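Local coordinates for periplasmic binding protein (Mycobacterium smegmatis, PDB 4MDY), which probably binds an iron-containing solute outside the cell membrane and hands it to an ABC transporter for import, at residues D12-A20 / T139-K147; D168-K176 / P287-G295. All blocks are in the same frame, centred on the assembly; numbering follows the deposited sequence. Where two conformers were deposited one is given.

Contact 1: residues D12-A20 / T139-K147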
ATOM      1  N   ASP A  12      18.974  19.606  21.210  1.00 70.88           N
ATOM      2  CA  ASP A  12      18.739  18.526  22.167  1.00 64.59           C
ATOM      3  C   ASP A  12      17.241  18.241  22.224  1.00 59.57           C
ATOM      4  O   ASP A  12      16.421  19.165  22.200  1.00 63.67           O
ATOM      5  CB  ASP A  12      19.278  18.875  23.561  1.00 67.31           C
ATOM      6  CG  ASP A  12      20.781  18.652  23.685  1.00 73.75           C
ATOM      7  OD1 ASP A  12      21.460  18.492  22.645  1.00 78.07           O
ATOM      8  OD2 ASP A  12      21.285  18.633  24.830  1.00 73.94           O
ATOM      9  N   GLY A  13      16.896  16.957  22.275  1.00 51.23           N
ATOM     10  CA  GLY A  13      15.507  16.519  22.200  1.00 45.20           C
ATOM     11  C   GLY A  13      15.044  16.288  20.770  1.00 38.02           C
ATOM     12  O   GLY A  13      14.087  15.559  20.550  1.00 38.17           O
ATOM     13  N   SER A  14      15.723  16.898  19.798  1.00 33.62           N
ATOM     14  CA  SER A  14      15.304  16.828  18.400  1.00 28.81           C
ATOM     15  C   SER A  14      15.653  15.481  17.785  1.00 24.82           C
ATOM     16  O   SER A  14      16.451  14.719  18.336  1.00 25.06           O
ATOM     17  CB  SER A  14      15.945  17.948  17.577  1.00 29.92           C
ATOM     18  OG  SER A  14      17.290  17.646  17.257  1.00 29.89           O
ATOM     19  N   VAL A  15      15.024  15.201  16.650  1.00 23.36           N
ATOM     20  CA  VAL A  15      15.279  13.995  15.865  1.00 24.38           C
ATOM     21  C   VAL A  15      15.696  14.403  14.460  1.00 22.78           C
ATOM     22  O   VAL A  15      15.147  15.346  13.880  1.00 24.05           O
ATOM     23  CB  VAL A  15      14.035  13.077  15.796  1.00 24.39           C
ATOM     24  CG1 VAL A  15      14.186  12.011  14.717  1.00 27.45           C
ATOM     25  CG2 VAL A  15      13.815  12.415  17.144  1.00 28.23           C
ATOM     26  N   THR A  16      16.667  13.686  13.911  1.00 21.84           N
ATOM     27  CA  THR A  16      17.110  13.927  12.548  1.00 22.50           C
ATOM     28  C   THR A  16      16.897  12.663  11.724  1.00 20.67           C
ATOM     29  O   THR A  16      17.332  11.591  12.112  1.00 22.63           O
ATOM     30  CB  THR A  16      18.579  14.378  12.528  1.00 24.14           C
ATOM     31  OG1 THR A  16      18.675  15.655  13.172  1.00 23.91           O
ATOM     32  CG2 THR A  16      19.105  14.484  11.104  1.00 27.97           C
ATOM     33  N   VAL A  17      16.200  12.789  10.599  1.00 21.24           N
ATOM     34  CA  VAL A  17      16.011  11.652   9.692  1.00 21.27           C
ATOM     35  C   VAL A  17      16.744  11.888   8.384  1.00 20.43           C
ATOM     36  O   VAL A  17      16.882  13.019   7.941  1.00 21.65           O
ATOM     37  CB  VAL A  17      14.525  11.320   9.417  1.00 20.31           C
ATOM     38  CG1 VAL A  17      13.830  10.923  10.708  1.00 21.27           C
ATOM     39  CG2 VAL A  17      13.801  12.478   8.748  1.00 20.44           C
ATOM     40  N   ARG A  18      17.207  10.799   7.782  1.00 22.43           N
ATOM     41  CA  ARG A  18      17.992  10.849   6.560  1.00 24.98           C
ATOM     42  C   ARG A  18      17.176  10.289   5.407  1.00 21.35           C
ATOM     43  O   ARG A  18      16.590   9.211   5.512  1.00 24.33           O
ATOM     44  CB  ARG A  18      19.286  10.058   6.745  1.00 29.16           C
ATOM     45  CG  ARG A  18      20.006  10.419   8.034  1.00 36.99           C
ATOM     46  CD  ARG A  18      21.339   9.705   8.154  1.00 47.04           C
ATOM     47  NE  ARG A  18      22.338  10.260   7.237  1.00 57.38           N
ATOM     48  CZ  ARG A  18      23.167  11.273   7.513  1.00 59.53           C
ATOM     49  NH1 ARG A  18      23.143  11.885   8.698  1.00 57.27           N
ATOM     50  NH2 ARG A  18      24.039  11.675   6.587  1.00 58.07           N
ATOM     51  N   HIS A  19      17.122  11.036   4.314  1.00 22.57           N
ATOM     52  CA  HIS A  19      16.286  10.666   3.178  1.00 21.81           C
ATOM     53  C   HIS A  19      16.986  11.026   1.859  1.00 21.49           C
ATOM     54  O   HIS A  19      18.152  11.449   1.854  1.00 22.13           O
ATOM     55  CB  HIS A  19      14.906  11.339   3.312  1.00 20.95           C
ATOM     56  CG  HIS A  19      14.972  12.815   3.541  1.00 17.74           C
ATOM     57  ND1 HIS A  19      15.426  13.692   2.583  1.00 19.91           N
ATOM     58  CD2 HIS A  19      14.657  13.570   4.619  1.00 18.18           C
ATOM     59  CE1 HIS A  19      15.389  14.923   3.057  1.00 20.96           C
ATOM     60  NE2 HIS A  19      14.928  14.879   4.292  1.00 20.21           N
ATOM     61  N   ALA A  20      16.273  10.866   0.751  1.00 19.79           N
ATOM     62  CA  ALA A  20      16.853  11.027  -0.587  1.00 23.29           C
ATOM     63  C   ALA A  20      17.440  12.415  -0.860  1.00 23.08           C
ATOM     64  O   ALA A  20      18.318  12.555  -1.699  1.00 23.09           O
ATOM     65  CB  ALA A  20      15.820  10.687  -1.651  1.00 23.30           C
ATOM     66  N   THR A 139       9.265   3.118   8.902  1.00 14.64           N
ATOM     67  CA  THR A 139      10.380   3.406   9.794  1.00 16.20           C
ATOM     68  C   THR A 139      10.738   4.897   9.872  1.00 14.32           C
ATOM     69  O   THR A 139      10.880   5.434  10.965  1.00 17.07           O
ATOM     70  CB  THR A 139      11.622   2.575   9.428  1.00 18.62           C
ATOM     71  OG1 THR A 139      11.283   1.183   9.516  1.00 21.16           O
ATOM     72  CG2 THR A 139      12.764   2.860  10.391  1.00 19.69           C
ATOM     73  N   ILE A 140      10.884   5.564   8.732  1.00 14.26           N
ATOM     74  CA  ILE A 140      11.255   6.977   8.764  1.00 15.65           C
ATOM     75  C   ILE A 140      10.137   7.829   9.382  1.00 16.13           C
ATOM     76  O   ILE A 140      10.424   8.763  10.109  1.00 15.26           O
ATOM     77  CB  ILE A 140      11.683   7.518   7.386  1.00 17.12           C
ATOM     78  CG1 ILE A 140      12.436   8.840   7.544  1.00 18.41           C
ATOM     79  CG2 ILE A 140      10.490   7.688   6.455  1.00 18.02           C
ATOM     80  CD1 ILE A 140      13.068   9.337   6.262  1.00 19.43           C
ATOM     81  N   ILE A 141       8.876   7.487   9.115  1.00 15.73           N
ATOM     82  CA  ILE A 141       7.740   8.238   9.687  1.00 16.10           C
ATOM     83  C   ILE A 141       7.674   8.074  11.209  1.00 16.12           C
ATOM     84  O   ILE A 141       7.465   9.049  11.938  1.00 13.79           O
ATOM     85  CB  ILE A 141       6.401   7.834   9.035  1.00 16.82           C
ATOM     86  CG1 ILE A 141       6.390   8.268   7.571  1.00 18.83           C
ATOM     87  CG2 ILE A 141       5.219   8.457   9.781  1.00 17.30           C
ATOM     88  CD1 ILE A 141       5.246   7.690   6.761  1.00 19.56           C
ATOM     89  N   GLY A 142       7.853   6.839  11.675  1.00 15.81           N
ATOM     90  CA  GLY A 142       7.950   6.541  13.097  1.00 16.19           C
ATOM     91  C   GLY A 142       9.038   7.345  13.782  1.00 15.58           C
ATOM     92  O   GLY A 142       8.828   7.872  14.876  1.00 15.63           O
ATOM     93  N   GLN A 143      10.195   7.451  13.131  1.00 16.18           N
ATOM     94  CA  GLN A 143      11.299   8.266  13.648  1.00 15.22           C
ATOM     95  C   GLN A 143      10.911   9.738  13.759  1.00 15.09           C
ATOM     96  O   GLN A 143      11.082  10.359  14.809  1.00 13.94           O
ATOM     97  CB  GLN A 143      12.538   8.107  12.766  1.00 17.70           C
ATOM     98  CG  GLN A 143      13.224   6.772  12.966  1.00 20.16           C
ATOM     99  CD  GLN A 143      14.292   6.477  11.930  1.00 24.27           C
ATOM    100  OE1 GLN A 143      14.885   7.380  11.346  1.00 30.81           O
ATOM    101  NE2 GLN A 143      14.543   5.204  11.703  1.00 28.10           N
ATOM    102  N   ALA A 144      10.351  10.264  12.676  1.00 15.98           N
ATOM    103  CA  ALA A 144       9.999  11.679  12.574  1.00 16.22           C
ATOM    104  C   ALA A 144       8.930  12.133  13.573  1.00 17.26           C
ATOM    105  O   ALA A 144       8.876  13.322  13.923  1.00 17.98           O
ATOM    106  CB  ALA A 144       9.534  11.982  11.163  1.00 18.01           C
ATOM    107  N   VAL A 145       8.073  11.209  14.014  1.00 15.95           N
ATOM    108  CA  VAL A 145       7.007  11.556  14.962  1.00 17.04           C
ATOM    109  C   VAL A 145       7.283  11.051  16.378  1.00 18.19           C
ATOM    110  O   VAL A 145       6.394  11.076  17.236  1.00 18.71           O
ATOM    111  CB  VAL A 145       5.608  11.105  14.458  1.00 17.08           C
ATOM    112  CG1 VAL A 145       5.364  11.645  13.058  1.00 17.24           C
ATOM    113  CG2 VAL A 145       5.423   9.589  14.494  1.00 17.36           C
ATOM    114  N   PHE A 146       8.524  10.613  16.609  1.00 18.46           N
ATOM    115  CA  PHE A 146       9.026  10.272  17.938  1.00 17.20           C
ATOM    116  C   PHE A 146       8.342   9.030  18.527  1.00 15.83           C
ATOM    117  O   PHE A 146       8.134   8.943  19.733  1.00 16.89           O
ATOM    118  CB  PHE A 146       8.896  11.473  18.893  1.00 17.88           C
ATOM    119  CG  PHE A 146       9.798  12.632  18.557  1.00 18.94           C
ATOM    120  CD1 PHE A 146       9.541  13.453  17.465  1.00 20.40           C
ATOM    121  CD2 PHE A 146      10.889  12.928  19.368  1.00 19.60           C
ATOM    122  CE1 PHE A 146      10.367  14.525  17.167  1.00 20.60           C
ATOM    123  CE2 PHE A 146      11.717  14.004  19.075  1.00 20.71           C
ATOM    124  CZ  PHE A 146      11.456  14.804  17.974  1.00 20.76           C
ATOM    125  N   LYS A 147       7.995   8.082  17.661  1.00 16.14           N
ATOM    126  CA  LYS A 147       7.297   6.856  18.061  1.00 17.56           C
ATOM    127  C   LYS A 147       7.898   5.652  17.333  1.00 17.84           C
ATOM    128  O   LYS A 147       7.200   4.736  16.893  1.00 17.29           O
ATOM    129  CB  LYS A 147       5.794   6.992  17.798  1.00 19.17           C
ATOM    130  CG  LYS A 147       5.183   8.180  18.529  1.00 21.74           C
ATOM    131  CD  LYS A 147       3.674   8.136  18.597  1.00 24.49           C
ATOM    132  CE  LYS A 147       3.098   9.469  19.052  1.00 25.67           C
ATOM    133  NZ  LYS A 147       1.610   9.405  19.228  1.00 23.96           N
TER
HETATM  134  O   HOH W   1      15.998   9.227  13.370  1.00 35.42           O
HETATM  135  O   HOH W   2      16.562   8.421   9.202  1.00 36.97           O
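V15 and F146 make the tightest apolar meeting between strand 15-19 and the turn that follows helix 134-144. V15 CG2 stands over one face of the F146 ring, 3.6 Å from its centroid and 27° off the normal, a CH-pi contact displaced toward the ring's rim. At the ring edge, in its plane, G13 O lies 3.2 Å from F146 CE2. Further along, V17 sits on the helix: V17 CB is 3.7 Å from I140 CG1, side chains crossing at about a right angle, while V17 CG1 packs on Q143 CB. I140 CG1 is anti to its own N (chi1 -163°), which carries CD1 up to R18 O and H19 CB.

Polar contacts run through water. Q143 OE1 accepts from two waters, one also donating to T16 O, the other accepting from R18 N.

F146, at positive phi, is the C-prime residue of the Schellman motif that ends the helix, with K147 N bonded to G142 O. Strand and helix run nearly antiparallel (159°). The contact packs the N-terminal hairpin, strands 15-19 and 22-26, on helix 134-144 of the N-terminal lobe; V122 of strand 121-123 meets I140 and A144, and I141 turns to helix 40-46.

Contact 2: residues D168-K176 / P287-G295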
ATOM      1  N   ASP A 168      -0.890 -21.770   9.941  0.50 25.66           N
ATOM      2  CA  ASP A 168      -2.298 -22.169   9.879  0.50 20.85           C
ATOM      3  C   ASP A 168      -2.678 -22.867   8.560  0.50 25.72           C
ATOM      4  O   ASP A 168      -3.674 -23.591   8.508  0.50 27.46           O
ATOM      5  CB  ASP A 168      -3.199 -20.946  10.071  0.50 28.08           C
ATOM      6  CG  ASP A 168      -3.135 -20.371  11.480  0.50 28.59           C
ATOM      7  OD1 ASP A 168      -2.445 -20.943  12.351  0.50 28.36           O
ATOM      8  OD2 ASP A 168      -3.788 -19.333  11.714  0.50 30.13           O
ATOM      9  N   HIS A 169      -1.895 -22.645   7.502  1.00 26.91           N
ATOM     10  CA  HIS A 169      -2.207 -23.183   6.164  1.00 24.76           C
ATOM     11  C   HIS A 169      -0.993 -23.797   5.483  1.00 25.59           C
ATOM     12  O   HIS A 169      -0.503 -23.253   4.489  1.00 24.08           O
ATOM     13  CB  HIS A 169      -2.729 -22.068   5.249  1.00 23.19           C
ATOM     14  CG  HIS A 169      -3.964 -21.396   5.750  1.00 23.77           C
ATOM     15  ND1 HIS A 169      -3.936 -20.315   6.603  1.00 27.07           N
ATOM     16  CD2 HIS A 169      -5.270 -21.653   5.508  1.00 25.39           C
ATOM     17  CE1 HIS A 169      -5.177 -19.934   6.864  1.00 25.17           C
ATOM     18  NE2 HIS A 169      -6.002 -20.728   6.210  1.00 25.83           N
ATOM     19  N   PRO A 170      -0.517 -24.952   5.976  1.00 27.28           N
ATOM     20  CA  PRO A 170       0.629 -25.591   5.320  1.00 30.64           C
ATOM     21  C   PRO A 170       0.376 -26.025   3.860  1.00 30.16           C
ATOM     22  O   PRO A 170       1.329 -26.269   3.122  1.00 32.75           O
ATOM     23  CB  PRO A 170       0.913 -26.809   6.211  1.00 31.96           C
ATOM     24  CG  PRO A 170      -0.384 -27.105   6.877  1.00 30.64           C
ATOM     25  CD  PRO A 170      -1.041 -25.767   7.089  1.00 28.46           C
ATOM     26  N   GLN A 171      -0.892 -26.117   3.466  0.50 29.44           N
ATOM     27  CA  GLN A 171      -1.260 -26.437   2.088  0.50 31.71           C
ATOM     28  C   GLN A 171      -0.822 -25.375   1.071  0.50 29.90           C
ATOM     29  O   GLN A 171      -0.723 -25.670  -0.119  0.50 31.28           O
ATOM     30  CB  GLN A 171      -2.773 -26.639   1.984  0.50 34.96           C
ATOM     31  CG  GLN A 171      -3.589 -25.385   2.260  0.50 37.41           C
ATOM     32  CD  GLN A 171      -4.059 -25.279   3.701  0.50 35.46           C
ATOM     33  OE1 GLN A 171      -3.415 -25.796   4.617  0.50 30.51           O
ATOM     34  NE2 GLN A 171      -5.184 -24.605   3.909  0.50 32.45           N
ATOM     35  N   PHE A 172      -0.564 -24.148   1.528  1.00 27.01           N
ATOM     36  CA  PHE A 172      -0.117 -23.073   0.625  1.00 25.18           C
ATOM     37  C   PHE A 172       1.298 -23.315   0.092  1.00 26.21           C
ATOM     38  O   PHE A 172       1.662 -22.796  -0.967  1.00 26.78           O
ATOM     39  CB  PHE A 172      -0.122 -21.693   1.305  1.00 22.57           C
ATOM     40  CG  PHE A 172      -1.475 -21.193   1.730  1.00 21.12           C
ATOM     41  CD1 PHE A 172      -2.658 -21.822   1.344  1.00 22.37           C
ATOM     42  CD2 PHE A 172      -1.560 -20.035   2.491  1.00 20.91           C
ATOM     43  CE1 PHE A 172      -3.884 -21.323   1.746  1.00 22.62           C
ATOM     44  CE2 PHE A 172      -2.784 -19.528   2.889  1.00 21.46           C
ATOM     45  CZ  PHE A 172      -3.948 -20.175   2.518  1.00 23.53           C
ATOM     46  N   SER A 173       2.097 -24.076   0.834  1.00 27.04           N
ATOM     47  CA  SER A 173       3.489 -24.329   0.465  1.00 29.01           C
ATOM     48  C   SER A 173       3.611 -24.847  -0.964  1.00 28.12           C
ATOM     49  O   SER A 173       2.915 -25.779  -1.358  1.00 27.29           O
ATOM     50  CB  SER A 173       4.136 -25.331   1.425  1.00 30.36           C
ATOM     51  OG  SER A 173       5.530 -25.419   1.185  1.00 35.64           O
ATOM     52  N   GLY A 174       4.489 -24.217  -1.736  1.00 31.45           N
ATOM     53  CA  GLY A 174       4.732 -24.611  -3.115  1.00 31.61           C
ATOM     54  C   GLY A 174       3.638 -24.274  -4.117  1.00 30.67           C
ATOM     55  O   GLY A 174       3.713 -24.699  -5.267  1.00 28.38           O
ATOM     56  N   LYS A 175       2.627 -23.511  -3.705  1.00 25.08           N
ATOM     57  CA  LYS A 175       1.558 -23.130  -4.618  1.00 24.17           C
ATOM     58  C   LYS A 175       1.895 -21.792  -5.274  1.00 19.02           C
ATOM     59  O   LYS A 175       2.238 -20.819  -4.599  1.00 20.32           O
ATOM     60  CB  LYS A 175       0.216 -23.059  -3.899  1.00 26.75           C
ATOM     61  CG  LYS A 175      -0.237 -24.378  -3.286  1.00 29.81           C
ATOM     62  CD  LYS A 175      -0.331 -25.490  -4.318  1.00 31.76           C
ATOM     63  CE  LYS A 175      -1.147 -26.670  -3.814  1.00 35.14           C
ATOM     64  NZ  LYS A 175      -0.627 -27.215  -2.531  1.00 35.06           N
ATOM     65  N   LYS A 176       1.779 -21.758  -6.595  1.00 19.29           N
ATOM     66  CA  LYS A 176       2.204 -20.616  -7.388  1.00 20.39           C
ATOM     67  C   LYS A 176       1.090 -19.591  -7.514  1.00 19.52           C
ATOM     68  O   LYS A 176      -0.028 -19.913  -7.906  1.00 19.85           O
ATOM     69  CB  LYS A 176       2.685 -21.094  -8.756  1.00 21.52           C
ATOM     70  CG  LYS A 176       3.835 -22.088  -8.626  1.00 24.26           C
ATOM     71  CD  LYS A 176       4.198 -22.738  -9.938  1.00 29.98           C
ATOM     72  CE  LYS A 176       5.269 -23.798  -9.729  1.00 36.85           C
ATOM     73  NZ  LYS A 176       5.700 -24.387 -11.024  1.00 45.63           N
ATOM     74  N   PRO A 287      -6.384 -15.210   3.486  1.00 19.30           N
ATOM     75  CA  PRO A 287      -6.173 -16.654   3.642  1.00 19.80           C
ATOM     76  C   PRO A 287      -7.416 -17.543   3.481  1.00 19.69           C
ATOM     77  O   PRO A 287      -7.308 -18.597   2.869  1.00 21.94           O
ATOM     78  CB  PRO A 287      -5.539 -16.774   5.032  1.00 19.75           C
ATOM     79  CG  PRO A 287      -4.814 -15.466   5.197  1.00 19.95           C
ATOM     80  CD  PRO A 287      -5.735 -14.453   4.574  1.00 19.47           C
ATOM     81  N   PRO A 288      -8.584 -17.128   4.007  1.00 20.97           N
ATOM     82  CA  PRO A 288      -9.793 -17.916   3.713  1.00 23.47           C
ATOM     83  C   PRO A 288     -10.089 -18.074   2.208  1.00 24.85           C
ATOM     84  O   PRO A 288     -10.576 -19.131   1.778  1.00 23.14           O
ATOM     85  CB  PRO A 288     -10.912 -17.120   4.390  1.00 22.74           C
ATOM     86  CG  PRO A 288     -10.240 -16.332   5.465  1.00 22.35           C
ATOM     87  CD  PRO A 288      -8.838 -16.062   4.997  1.00 22.04           C
ATOM     88  N   GLU A 289      -9.809 -17.040   1.418  1.00 24.39           N
ATOM     89  CA  GLU A 289     -10.022 -17.115  -0.032  1.00 24.28           C
ATOM     90  C   GLU A 289      -9.007 -18.065  -0.662  1.00 22.80           C
ATOM     91  O   GLU A 289      -9.349 -18.877  -1.525  1.00 21.53           O
ATOM     92  CB  GLU A 289      -9.907 -15.737  -0.685  1.00 28.20           C
ATOM     93  CG  GLU A 289     -10.897 -14.694  -0.184  1.00 33.51           C
ATOM     94  CD  GLU A 289     -12.329 -14.929  -0.638  1.00 43.93           C
ATOM     95  OE1 GLU A 289     -12.555 -15.404  -1.773  1.00 51.68           O
ATOM     96  OE2 GLU A 289     -13.247 -14.616   0.147  1.00 53.78           O
ATOM     97  N   LEU A 290      -7.754 -17.965  -0.228  1.00 21.62           N
ATOM     98  CA  LEU A 290      -6.724 -18.895  -0.687  1.00 22.01           C
ATOM     99  C   LEU A 290      -7.059 -20.335  -0.310  1.00 23.52           C
ATOM    100  O   LEU A 290      -6.865 -21.255  -1.109  1.00 25.36           O
ATOM    101  CB  LEU A 290      -5.352 -18.514  -0.115  1.00 20.69           C
ATOM    102  CG  LEU A 290      -4.779 -17.177  -0.590  1.00 20.11           C
ATOM    103  CD1 LEU A 290      -3.591 -16.777   0.269  1.00 19.07           C
ATOM    104  CD2 LEU A 290      -4.387 -17.228  -2.058  1.00 21.74           C
ATOM    105  N   ALA A 291      -7.557 -20.526   0.907  1.00 23.78           N
ATOM    106  CA  ALA A 291      -7.871 -21.872   1.407  1.00 24.18           C
ATOM    107  C   ALA A 291      -9.031 -22.488   0.630  1.00 24.04           C
ATOM    108  O   ALA A 291      -9.048 -23.694   0.386  1.00 24.28           O
ATOM    109  CB  ALA A 291      -8.197 -21.823   2.893  1.00 23.23           C
ATOM    110  N   ARG A 292      -9.988 -21.643   0.248  1.00 24.89           N
ATOM    111  CA  ARG A 292     -11.131 -22.053  -0.565  1.00 28.35           C
ATOM    112  C   ARG A 292     -10.735 -22.646  -1.918  1.00 28.81           C
ATOM    113  O   ARG A 292     -11.362 -23.599  -2.386  1.00 34.56           O
ATOM    114  CB  ARG A 292     -12.087 -20.870  -0.779  1.00 32.53           C
ATOM    115  CG  ARG A 292     -13.417 -21.240  -1.424  1.00 38.17           C
ATOM    116  CD  ARG A 292     -14.279 -20.015  -1.692  1.00 44.83           C
ATOM    117  NE  ARG A 292     -14.554 -19.272  -0.461  1.00 55.77           N
ATOM    118  CZ  ARG A 292     -15.020 -18.022  -0.401  1.00 66.03           C
ATOM    119  NH1 ARG A 292     -15.283 -17.328  -1.510  1.00 71.09           N
ATOM    120  NH2 ARG A 292     -15.223 -17.458   0.787  1.00 72.28           N
ATOM    121  N   VAL A 293      -9.701 -22.087  -2.548  1.00 24.43           N
ATOM    122  CA  VAL A 293      -9.292 -22.534  -3.882  1.00 27.93           C
ATOM    123  C   VAL A 293      -8.108 -23.509  -3.858  1.00 27.94           C
ATOM    124  O   VAL A 293      -7.986 -24.348  -4.750  1.00 32.37           O
ATOM    125  CB  VAL A 293      -9.000 -21.343  -4.832  1.00 29.40           C
ATOM    126  CG1 VAL A 293     -10.197 -20.401  -4.898  1.00 30.34           C
ATOM    127  CG2 VAL A 293      -7.754 -20.581  -4.426  1.00 27.96           C
ATOM    128  N   LEU A 294      -7.251 -23.414  -2.844  1.00 26.73           N
ATOM    129  CA  LEU A 294      -6.083 -24.285  -2.746  1.00 28.78           C
ATOM    130  C   LEU A 294      -6.314 -25.514  -1.867  1.00 35.28           C
ATOM    131  O   LEU A 294      -5.648 -26.529  -2.048  1.00 45.08           O
ATOM    132  CB  LEU A 294      -4.871 -23.509  -2.229  1.00 29.10           C
ATOM    133  CG  LEU A 294      -4.369 -22.373  -3.129  1.00 29.92           C
ATOM    134  CD1 LEU A 294      -3.236 -21.632  -2.442  1.00 29.51           C
ATOM    135  CD2 LEU A 294      -3.918 -22.892  -4.487  1.00 30.83           C
ATOM    136  N   GLY A 295      -7.239 -25.413  -0.915  1.00 38.48           N
ATOM    137  CA  GLY A 295      -7.534 -26.509   0.019  1.00 43.04           C
ATOM    138  C   GLY A 295      -6.925 -26.275   1.394  1.00 46.11           C
ATOM    139  O   GLY A 295      -6.682 -25.131   1.794  1.00 47.23           O
TER
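With chi1 at -64°, F172 puts its ring carbon CG anti to the carbonyl carbon and points the ring at one side of helix 279-294; Q171, modelled in two conformations, in this one holds CG between its N and carbonyl carbon and bends at chi2. The far end of the F172 ring does most of the touching. F172 CZ lies 3.4 Å from L290 CB, and the two side chains cross at about a right angle. P287 O and A291 N lie near the ring plane at its edge, whereas L294 CD1 comes in obliquely, 3.8 Å from F172 CD1. Within its own segment the ring is covered on one face by H169 CB, 3.4 Å above the plane and over the centre.

Residues 169-175 link helix 148-168 to strand 176-181: a short 3-10 segment, 170-172, leads into a type II beta turn from F172 to K175, then into the parallel sheet of the C-terminal lobe. Two lobes joined by one long helix, here 148-168, are the build of iron/B12-type solute-binding proteins, this chain's family. The final helix packs beside the sheet, L290 and L294 reaching V229 of strand 229-233, so L294 lies between sheet and turn.

Nearer the start of the segment, the H169 imidazole spans P287 and A291, with H169 CE1 3.7 Å from P287 CB and H169 CD2 3.9 Å from A291 CB; its ND1 bonds to V165 O. In the conformer given, Q171 NE2 comes 2.6 Å from G295 O, a weak and doubtful bond (127° at the hydrogen). K175 slides past L294 in the opposite direction, with K175 CB 4.0 Å from L294 CD1. K175 NZ folds back to Q171 O, a 2.9 Å bond with a C=O...N angle of 161°.

How the contacts relate
From the N terminus, the chain lays down strand 15-19, runs through the N-terminal lobe and comes back at helix 134-144, where contact 1 closes a loop of 118 residues. Helix 148-168 follows and carries the chain across to the other lobe. Contact 2 opens as that helix ends, and closes 110 residues later on the last helix, 279-294, joining the entrance of the C-terminal sheet to the chain end. The two loops are in series, neither nested nor crossed. The centres of contacts 1 and 2 are about 39 Å apart, on opposite sides of the chain's centre. Contact 1 joins elements within the first lobe, contact 2 elements within the second, and the long helix lies between them.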